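Local coordinates for protein exopolygalacturonate lyase (PDB 5A29) that probably cleaves pectate by beta-elimination as a manganese-binding lyase of polysaccharide lyase family 2, with a likely preference for exolytic attack on chain ends, at residues T286-D298 with N302-G314. Numbering follows the deposited sequence.
Sequences TSPKKREWPPQSD and NSKYGDRAARQFG. With SRT (S,R meso-tartaric acid), chain Q.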
ATOM      1  N   THR A 286     -12.081 -14.999  -7.883  1.00 19.07           N
ATOM      2  CA  THR A 286     -12.950 -16.135  -7.456  1.00 20.99           C
ATOM      3  C   THR A 286     -13.919 -15.627  -6.384  1.00 21.83           C
ATOM      4  O   THR A 286     -13.617 -14.620  -5.749  1.00 20.45           O
ATOM      5  CB  THR A 286     -12.153 -17.297  -6.868  1.00 21.50           C
ATOM      6  OG1 THR A 286     -11.342 -16.875  -5.765  1.00 23.17           O
ATOM      7  CG2 THR A 286     -11.258 -17.994  -7.935  1.00 22.27           C
ATOM      8  N   SER A 287     -15.051 -16.323  -6.169  1.00 20.02           N
ATOM      9  CA  SER A 287     -15.968 -16.068  -5.049  1.00 19.18           C
ATOM     10  C   SER A 287     -15.940 -17.243  -4.115  1.00 20.09           C
ATOM     11  O   SER A 287     -15.567 -18.381  -4.498  1.00 20.88           O
ATOM     12  CB  SER A 287     -17.452 -15.984  -5.510  1.00 22.28           C
ATOM     13  OG  SER A 287     -17.722 -14.822  -6.276  1.00 24.28           O
ATOM     14  N   PRO A 288     -16.336 -16.989  -2.871  1.00 20.05           N
ATOM     15  CA  PRO A 288     -16.450 -18.027  -1.874  1.00 19.62           C
ATOM     16  C   PRO A 288     -17.685 -18.879  -2.122  1.00 22.57           C
ATOM     17  O   PRO A 288     -18.787 -18.369  -2.394  1.00 22.05           O
ATOM     18  CB  PRO A 288     -16.652 -17.250  -0.579  1.00 19.20           C
ATOM     19  CG  PRO A 288     -17.248 -15.970  -0.962  1.00 22.52           C
ATOM     20  CD  PRO A 288     -16.754 -15.655  -2.380  1.00 17.79           C
ATOM     21  N   LYS A 289     -17.480 -20.184  -2.041  1.00 21.52           N
ATOM     22  CA  LYS A 289     -18.620 -21.114  -2.064  1.00 23.19           C
ATOM     23  C   LYS A 289     -19.512 -20.939  -0.831  1.00 20.21           C
ATOM     24  O   LYS A 289     -19.017 -20.750   0.289  1.00 19.98           O
ATOM     25  CB  LYS A 289     -18.029 -22.527  -1.974  1.00 26.80           C
ATOM     26  CG  LYS A 289     -18.932 -23.612  -2.508  1.00 41.75           C
ATOM     27  CD  LYS A 289     -18.178 -24.946  -2.536  1.00 49.43           C
ATOM     28  CE  LYS A 289     -19.146 -26.139  -2.542  1.00 62.18           C
ATOM     29  NZ  LYS A 289     -20.089 -26.063  -3.700  1.00 65.79           N
ATOM     30  N   LYS A 290     -20.810 -21.189  -1.011  1.00 22.06           N
ATOM     31  CA  LYS A 290     -21.743 -21.343   0.154  1.00 21.77           C
ATOM     32  C   LYS A 290     -21.579 -22.734   0.746  1.00 23.39           C
ATOM     33  O   LYS A 290     -22.051 -23.748   0.176  1.00 21.77           O
ATOM     34  CB  LYS A 290     -23.175 -21.108  -0.400  1.00 19.25           C
ATOM     35  CG  LYS A 290     -24.314 -21.248   0.615  1.00 20.78           C
ATOM     36  CD  LYS A 290     -25.612 -21.346  -0.220  1.00 20.92           C
ATOM     37  CE  LYS A 290     -26.878 -21.320   0.643  1.00 21.20           C
ATOM     38  NZ  LYS A 290     -28.080 -21.422  -0.313  1.00 19.89           N
ATOM     39  N   ARG A 291     -20.855 -22.814   1.844  1.00 19.01           N
ATOM     40  CA  ARG A 291     -20.289 -24.061   2.299  1.00 21.87           C
ATOM     41  C   ARG A 291     -21.003 -24.420   3.597  1.00 22.27           C
ATOM     42  O   ARG A 291     -21.035 -25.600   3.973  1.00 21.69           O
ATOM     43  CB  ARG A 291     -18.828 -23.707   2.612  1.00 29.20           C
ATOM     44  CG  ARG A 291     -17.804 -24.747   2.705  1.00 42.77           C
ATOM     45  CD  ARG A 291     -16.530 -23.996   3.098  1.00 42.29           C
ATOM     46  NE  ARG A 291     -16.027 -23.302   1.918  1.00 43.23           N
ATOM     47  CZ  ARG A 291     -15.437 -23.935   0.905  1.00 47.23           C
ATOM     48  NH1 ARG A 291     -15.284 -25.262   0.966  1.00 44.53           N
ATOM     49  NH2 ARG A 291     -15.020 -23.271  -0.174  1.00 41.53           N
ATOM     50  N   GLU A 292     -21.515 -23.437   4.337  1.00 20.08           N
ATOM     51  CA  GLU A 292     -22.256 -23.702   5.610  1.00 22.09           C
ATOM     52  C   GLU A 292     -23.519 -22.868   5.625  1.00 21.67           C
ATOM     53  O   GLU A 292     -23.649 -21.911   4.871  1.00 21.24           O
ATOM     54  CB  GLU A 292     -21.459 -23.355   6.908  1.00 26.39           C
ATOM     55  CG  GLU A 292     -20.199 -24.197   7.084  1.00 28.41           C
ATOM     56  CD  GLU A 292     -19.484 -24.050   8.430  1.00 40.07           C
ATOM     57  OE1 GLU A 292     -20.011 -23.412   9.357  1.00 37.67           O
ATOM     58  OE2 GLU A 292     -18.368 -24.623   8.576  1.00 42.73           O
ATOM     59  N   TRP A 293     -24.440 -23.209   6.519  1.00 19.38           N
ATOM     60  CA  TRP A 293     -25.719 -22.511   6.590  1.00 20.61           C
ATOM     61  C   TRP A 293     -26.339 -22.847   7.940  1.00 23.03           C
ATOM     62  O   TRP A 293     -26.141 -23.958   8.384  1.00 22.29           O
ATOM     63  CB  TRP A 293     -26.667 -22.969   5.464  1.00 18.62           C
ATOM     64  CG  TRP A 293     -27.697 -21.939   5.181  1.00 19.64           C
ATOM     65  CD1 TRP A 293     -29.007 -21.955   5.547  1.00 21.18           C
ATOM     66  CD2 TRP A 293     -27.476 -20.670   4.517  1.00 23.18           C
ATOM     67  NE1 TRP A 293     -29.627 -20.779   5.126  1.00 21.32           N
ATOM     68  CE2 TRP A 293     -28.703 -19.970   4.521  1.00 22.68           C
ATOM     69  CE3 TRP A 293     -26.334 -20.051   3.961  1.00 23.05           C
ATOM     70  CZ2 TRP A 293     -28.853 -18.667   3.938  1.00 26.19           C
ATOM     71  CZ3 TRP A 293     -26.471 -18.758   3.380  1.00 25.77           C
ATOM     72  CH2 TRP A 293     -27.752 -18.083   3.371  1.00 24.01           C
ATOM     73  N   PRO A 294     -27.073 -21.937   8.614  1.00 23.58           N
ATOM     74  CA  PRO A 294     -27.397 -20.602   8.151  1.00 23.48           C
ATOM     75  C   PRO A 294     -26.461 -19.580   8.829  1.00 22.35           C
ATOM     76  O   PRO A 294     -25.855 -19.865   9.837  1.00 20.91           O
ATOM     77  CB  PRO A 294     -28.829 -20.359   8.721  1.00 25.96           C
ATOM     78  CG  PRO A 294     -28.794 -21.071  10.019  1.00 26.52           C
ATOM     79  CD  PRO A 294     -27.866 -22.297   9.813  1.00 26.02           C
ATOM     80  N   PRO A 295     -26.395 -18.366   8.280  1.00 22.31           N
ATOM     81  CA  PRO A 295     -25.664 -17.311   9.010  1.00 23.76           C
ATOM     82  C   PRO A 295     -26.530 -16.903  10.201  1.00 25.83           C
ATOM     83  O   PRO A 295     -27.754 -16.998  10.123  1.00 22.85           O
ATOM     84  CB  PRO A 295     -25.630 -16.126   8.027  1.00 22.80           C
ATOM     85  CG  PRO A 295     -26.217 -16.624   6.716  1.00 26.70           C
ATOM     86  CD  PRO A 295     -26.937 -17.935   6.981  1.00 20.84           C
ATOM     87  N   GLN A 296     -25.936 -16.315  11.204  1.00 29.04           N
ATOM     88  CA  GLN A 296     -26.737 -15.816  12.327  1.00 34.11           C
ATOM     89  C   GLN A 296     -27.703 -14.665  11.959  1.00 33.40           C
ATOM     90  O   GLN A 296     -28.833 -14.633  12.433  1.00 29.97           O
ATOM     91  CB  GLN A 296     -25.817 -15.480  13.486  1.00 36.72           C
ATOM     92  CG  GLN A 296     -26.533 -15.364  14.797  1.00 56.91           C
ATOM     93  CD  GLN A 296     -25.660 -14.661  15.799  1.00 69.24           C
ATOM     94  OE1 GLN A 296     -24.640 -15.206  16.249  1.00 70.65           O
ATOM     95  NE2 GLN A 296     -26.009 -13.413  16.107  1.00 75.10           N
ATOM     96  N   SER A 297     -27.330 -13.791  11.019  1.00 24.59           N
ATOM     97  CA  SER A 297     -28.210 -12.757  10.519  1.00 25.11           C
ATOM     98  C   SER A 297     -27.504 -12.188   9.268  1.00 25.69           C
ATOM     99  O   SER A 297     -26.385 -12.630   8.966  1.00 23.45           O
ATOM    100  CB  SER A 297     -28.309 -11.583  11.565  1.00 27.52           C
ATOM    101  OG  SER A 297     -27.033 -10.935  11.652  1.00 28.66           O
ATOM    102  N   ASP A 298     -28.081 -11.149   8.662  1.00 23.90           N
ATOM    103  CA  ASP A 298     -27.430 -10.426   7.545  1.00 24.27           C
ATOM    104  C   ASP A 298     -26.029  -9.825   7.928  1.00 25.67           C
ATOM    105  O   ASP A 298     -25.148  -9.609   7.067  1.00 20.83           O
ATOM    106  CB  ASP A 298     -28.304  -9.331   7.057  1.00 24.07           C
ATOM    107  CG  ASP A 298     -29.510  -9.812   6.298  1.00 35.37           C
ATOM    108  OD1 ASP A 298     -29.587 -11.012   5.911  1.00 34.14           O
ATOM    109  OD2 ASP A 298     -30.400  -8.951   6.066  1.00 32.71           O
ATOM    110  N   ASN A 302     -19.249 -13.918   7.467  1.00 20.15           N
ATOM    111  CA  ASN A 302     -18.218 -14.942   7.219  1.00 21.93           C
ATOM    112  C   ASN A 302     -18.368 -15.488   5.776  1.00 19.29           C
ATOM    113  O   ASN A 302     -19.472 -15.730   5.316  1.00 20.46           O
ATOM    114  CB  ASN A 302     -18.386 -16.041   8.248  1.00 23.14           C
ATOM    115  CG  ASN A 302     -17.224 -17.008   8.289  1.00 27.78           C
ATOM    116  OD1 ASN A 302     -16.760 -17.544   7.275  1.00 23.32           O
ATOM    117  ND2 ASN A 302     -16.807 -17.311   9.492  1.00 29.55           N
ATOM    118  N   SER A 303     -17.258 -15.609   5.037  1.00 19.42           N
ATOM    119  CA  SER A 303     -17.355 -15.981   3.608  1.00 20.50           C
ATOM    120  C   SER A 303     -17.837 -17.481   3.436  1.00 20.87           C
ATOM    121  O   SER A 303     -18.221 -17.886   2.353  1.00 22.02           O
ATOM    122  CB  SER A 303     -15.980 -15.864   2.899  1.00 20.58           C
ATOM    123  OG  SER A 303     -15.046 -16.706   3.557  1.00 19.93           O
ATOM    124  N   LYS A 304     -17.858 -18.244   4.499  1.00 20.33           N
ATOM    125  CA  LYS A 304     -18.313 -19.661   4.402  1.00 20.51           C
ATOM    126  C   LYS A 304     -19.805 -19.758   4.101  1.00 21.69           C
ATOM    127  O   LYS A 304     -20.280 -20.844   3.686  1.00 21.39           O
ATOM    128  CB  LYS A 304     -17.964 -20.452   5.683  1.00 23.01           C
ATOM    129  CG  LYS A 304     -18.782 -19.983   6.875  1.00 22.73           C
ATOM    130  CD  LYS A 304     -18.374 -20.710   8.156  1.00 28.43           C
ATOM    131  CE  LYS A 304     -19.128 -20.153   9.346  1.00 28.92           C
ATOM    132  NZ  LYS A 304     -18.733 -20.967  10.553  1.00 32.00           N
ATOM    133  N   TYR A 305     -20.526 -18.627   4.222  1.00 18.18           N
ATOM    134  CA  TYR A 305     -21.957 -18.577   3.910  1.00 18.36           C
ATOM    135  C   TYR A 305     -22.161 -18.159   2.491  1.00 18.57           C
ATOM    136  O   TYR A 305     -23.287 -17.972   1.999  1.00 19.44           O
ATOM    137  CB  TYR A 305     -22.737 -17.651   4.900  1.00 17.98           C
ATOM    138  CG  TYR A 305     -22.634 -18.089   6.321  1.00 19.73           C
ATOM    139  CD1 TYR A 305     -23.067 -19.373   6.707  1.00 20.97           C
ATOM    140  CD2 TYR A 305     -22.102 -17.239   7.323  1.00 18.36           C
ATOM    141  CE1 TYR A 305     -22.938 -19.804   8.007  1.00 23.31           C
ATOM    142  CE2 TYR A 305     -21.939 -17.695   8.620  1.00 20.76           C
ATOM    143  CZ  TYR A 305     -22.380 -18.967   8.959  1.00 26.37           C
ATOM    144  OH  TYR A 305     -22.228 -19.466  10.242  1.00 27.81           O
ATOM    145  N   GLY A 306     -21.059 -17.965   1.782  1.00 16.89           N
ATOM    146  CA  GLY A 306     -21.246 -17.633   0.341  1.00 14.92           C
ATOM    147  C   GLY A 306     -20.821 -16.199  -0.000  1.00 19.14           C
ATOM    148  O   GLY A 306     -20.532 -15.383   0.901  1.00 19.07           O
ATOM    149  N   ASP A 307     -20.924 -15.866  -1.265  1.00 16.17           N
ATOM    150  CA  ASP A 307     -20.447 -14.570  -1.743  1.00 19.54           C
ATOM    151  C   ASP A 307     -21.257 -13.450  -1.067  1.00 19.58           C
ATOM    152  O   ASP A 307     -22.500 -13.473  -1.065  1.00 16.20           O
ATOM    153  CB  ASP A 307     -20.661 -14.505  -3.258  1.00 19.05           C
ATOM    154  CG  ASP A 307     -20.092 -13.219  -3.866  1.00 23.27           C
ATOM    155  OD1 ASP A 307     -20.725 -12.184  -3.690  1.00 18.70           O
ATOM    156  OD2 ASP A 307     -18.989 -13.297  -4.477  1.00 22.51           O
ATOM    157  N   ARG A 308     -20.540 -12.504  -0.470  1.00 18.22           N
ATOM    158  CA  ARG A 308     -21.161 -11.421   0.366  1.00 18.66           C
ATOM    159  C   ARG A 308     -21.856 -10.369  -0.445  1.00 17.44           C
ATOM    160  O   ARG A 308     -22.851  -9.766   0.008  1.00 19.06           O
ATOM    161  CB  ARG A 308     -20.073 -10.778   1.216  1.00 17.49           C
ATOM    162  CG  ARG A 308     -19.801 -11.548   2.514  1.00 18.24           C
ATOM    163  CD  ARG A 308     -18.891 -12.783   2.426  1.00 22.90           C
ATOM    164  NE  ARG A 308     -17.556 -12.463   1.854  1.00 22.79           N
ATOM    165  CZ  ARG A 308     -16.451 -12.237   2.566  1.00 21.36           C
ATOM    166  NH1 ARG A 308     -16.467 -12.201   3.900  1.00 19.04           N
ATOM    167  NH2 ARG A 308     -15.290 -12.019   1.938  1.00 21.45           N
ATOM    168  N   ALA A 309     -21.373 -10.131  -1.674  1.00 16.55           N
ATOM    169  CA  ALA A 309     -22.045  -9.178  -2.502  1.00 17.56           C
ATOM    170  C   ALA A 309     -23.379  -9.782  -2.962  1.00 19.09           C
ATOM    171  O   ALA A 309     -24.389  -9.064  -3.117  1.00 19.95           O
ATOM    172  CB  ALA A 309     -21.183  -8.780  -3.742  1.00 14.78           C
ATOM    173  N   ALA A 310     -23.376 -11.076  -3.297  1.00 19.96           N
ATOM    174  CA  ALA A 310     -24.622 -11.714  -3.822  1.00 19.62           C
ATOM    175  C   ALA A 310     -25.657 -11.650  -2.683  1.00 19.02           C
ATOM    176  O   ALA A 310     -26.805 -11.352  -2.935  1.00 22.79           O
ATOM    177  CB  ALA A 310     -24.348 -13.202  -4.190  1.00 17.75           C
ATOM    178  N   ARG A 311     -25.222 -11.866  -1.443  1.00 17.17           N
ATOM    179  CA  ARG A 311     -26.118 -11.720  -0.292  1.00 19.42           C
ATOM    180  C   ARG A 311     -26.696 -10.339  -0.134  1.00 24.52           C
ATOM    181  O   ARG A 311     -27.918 -10.171  -0.032  1.00 21.05           O
ATOM    182  CB  ARG A 311     -25.473 -12.151   0.994  1.00 18.33           C
ATOM    183  CG  ARG A 311     -25.288 -13.685   1.094  1.00 19.36           C
ATOM    184  CD  ARG A 311     -24.512 -14.095   2.343  1.00 18.72           C
ATOM    185  NE  ARG A 311     -25.264 -13.785   3.577  1.00 21.52           N
ATOM    186  CZ  ARG A 311     -24.728 -13.659   4.795  1.00 21.47           C
ATOM    187  NH1 ARG A 311     -23.412 -13.873   5.047  1.00 19.66           N
ATOM    188  NH2 ARG A 311     -25.525 -13.380   5.814  1.00 21.24           N
ATOM    189  N   GLN A 312     -25.833  -9.319  -0.155  1.00 20.65           N
ATOM    190  CA  GLN A 312     -26.334  -7.936   0.111  1.00 20.61           C
ATOM    191  C   GLN A 312     -26.978  -7.233  -1.044  1.00 23.08           C
ATOM    192  O   GLN A 312     -27.929  -6.477  -0.831  1.00 21.59           O
ATOM    193  CB  GLN A 312     -25.178  -7.076   0.697  1.00 20.05           C
ATOM    194  CG  GLN A 312     -25.649  -5.640   1.158  1.00 19.01           C
ATOM    195  CD  GLN A 312     -24.614  -5.078   2.087  1.00 19.85           C
ATOM    196  OE1 GLN A 312     -23.477  -5.508   2.032  1.00 18.94           O
ATOM    197  NE2 GLN A 312     -25.006  -4.207   3.026  1.00 19.71           N
ATOM    198  N   PHE A 313     -26.487  -7.464  -2.287  1.00 20.23           N
ATOM    199  CA  PHE A 313     -26.940  -6.768  -3.478  1.00 22.83           C
ATOM    200  C   PHE A 313     -27.675  -7.634  -4.516  1.00 21.88           C
ATOM    201  O   PHE A 313     -28.332  -7.085  -5.402  1.00 21.81           O
ATOM    202  CB  PHE A 313     -25.732  -6.118  -4.195  1.00 20.54           C
ATOM    203  CG  PHE A 313     -25.017  -5.059  -3.342  1.00 19.93           C
ATOM    204  CD1 PHE A 313     -25.593  -3.793  -3.186  1.00 25.73           C
ATOM    205  CD2 PHE A 313     -23.804  -5.340  -2.738  1.00 22.15           C
ATOM    206  CE1 PHE A 313     -24.925  -2.786  -2.458  1.00 24.64           C
ATOM    207  CE2 PHE A 313     -23.147  -4.349  -1.979  1.00 24.69           C
ATOM    208  CZ  PHE A 313     -23.730  -3.093  -1.837  1.00 21.48           C
ATOM    209  N   GLY A 314     -27.435  -8.945  -4.451  1.00 23.75           N
ATOM    210  CA  GLY A 314     -27.962  -9.908  -5.477  1.00 21.66           C
ATOM    211  C   GLY A 314     -29.458  -9.807  -5.759  1.00 25.67           C
ATOM    212  O   GLY A 314     -29.854  -9.786  -6.918  1.00 24.88           O
TER
HETATM  213  O1  SRT Q1018     -13.364 -15.305   4.583  1.00 38.30           O
HETATM  214  O11 SRT Q1018     -14.815 -14.380   6.022  1.00 27.90           O
HETATM  215  C1  SRT Q1018     -13.790 -14.362   5.321  1.00 35.39           C
HETATM  216  C2  SRT Q1018     -13.083 -13.036   5.477  1.00 35.25           C
HETATM  217  O2  SRT Q1018     -12.592 -12.852   6.796  1.00 29.97           O
HETATM  218  C3  SRT Q1018     -12.232 -12.479   4.378  1.00 29.68           C
HETATM  219  O3  SRT Q1018     -13.318 -11.664   3.964  1.00 30.46           O
HETATM  220  C4  SRT Q1018     -11.137 -11.533   4.932  1.00 28.38           C
HETATM  221  O4  SRT Q1018     -11.421 -10.307   4.943  1.00 29.86           O
HETATM  222  O41 SRT Q1018     -10.042 -12.036   5.366  1.00 29.30           O
HETATM  223  O   HOH W   1     -21.353 -18.151  -3.290  1.00 29.53           O
HETATM  224  O   HOH W   2     -23.543 -22.204  10.678  1.00 54.80           O
HETATM  225  O   HOH W   3     -28.416 -13.386   5.894  1.00 26.39           O
HETATM  226  O   HOH W   4     -28.931 -10.937   3.128  1.00 35.44           O
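Tyr305 is packed on its ring face by Pro295, whose CA stands 3.6 Å from the ring centroid and 10° off the normal, a CH-pi contact. Lys304 CG lies over the opposite face, so the phenol is sandwiched. The same proline lays its CG over one face of the Arg311 guanidinium, 3.4 Å above the plane. This cluster is one close-packed part of the contact; the other is the buried end, where Pro288 CG packs against the backbone of Gly306 and Asp307, its CB against Ser303 O. With CG anti to the backbone N (chi1 -176°), Asp307 turns its carboxylate to both segments: OD2 accepts from Ser287 OG at 2.7 Å and also from Glu323 N, whereas OD1 accepts from Ala310 N. Even here a water bridges Pro288 O and Asp307 N, which make no direct hydrogen bond.

Backbone bonds tie the loop to the turn. Lys304 O accepts from Arg291 N at 2.8 Å and Glu292 N at 2.9 Å, the two donors arriving from opposite faces of the carbonyl plane.

The outer side is looser. Exposed Trp293 meets Tyr305 O only at its ring edge. Lys304 NZ reaches Glu292 OE1 at 3.0 Å from above the carboxylate plane, 49° out of it, a salt bridge at the solvent side of the contact. Arg311 bonds to Asp300 O through NH1; NH2 makes a weak, bent bond to Ser297 O and shares a water with Asp298 OD1.

Two overlapping type I turns, Asn302 to Tyr305 and Ser303 to Gly306, begin with an Asx turn in which Asn302 OD1 accepts from Lys304 N. Ser303 N donates to O11 of the bound meso-tartaric acid at 2.9 Å, and both terminal nitrogens of Arg308 donate to its O3 at the guanidinium edge. The whole is a turn leading into an Asp N-capped helix, with the meso-tartaric acid site at the junction.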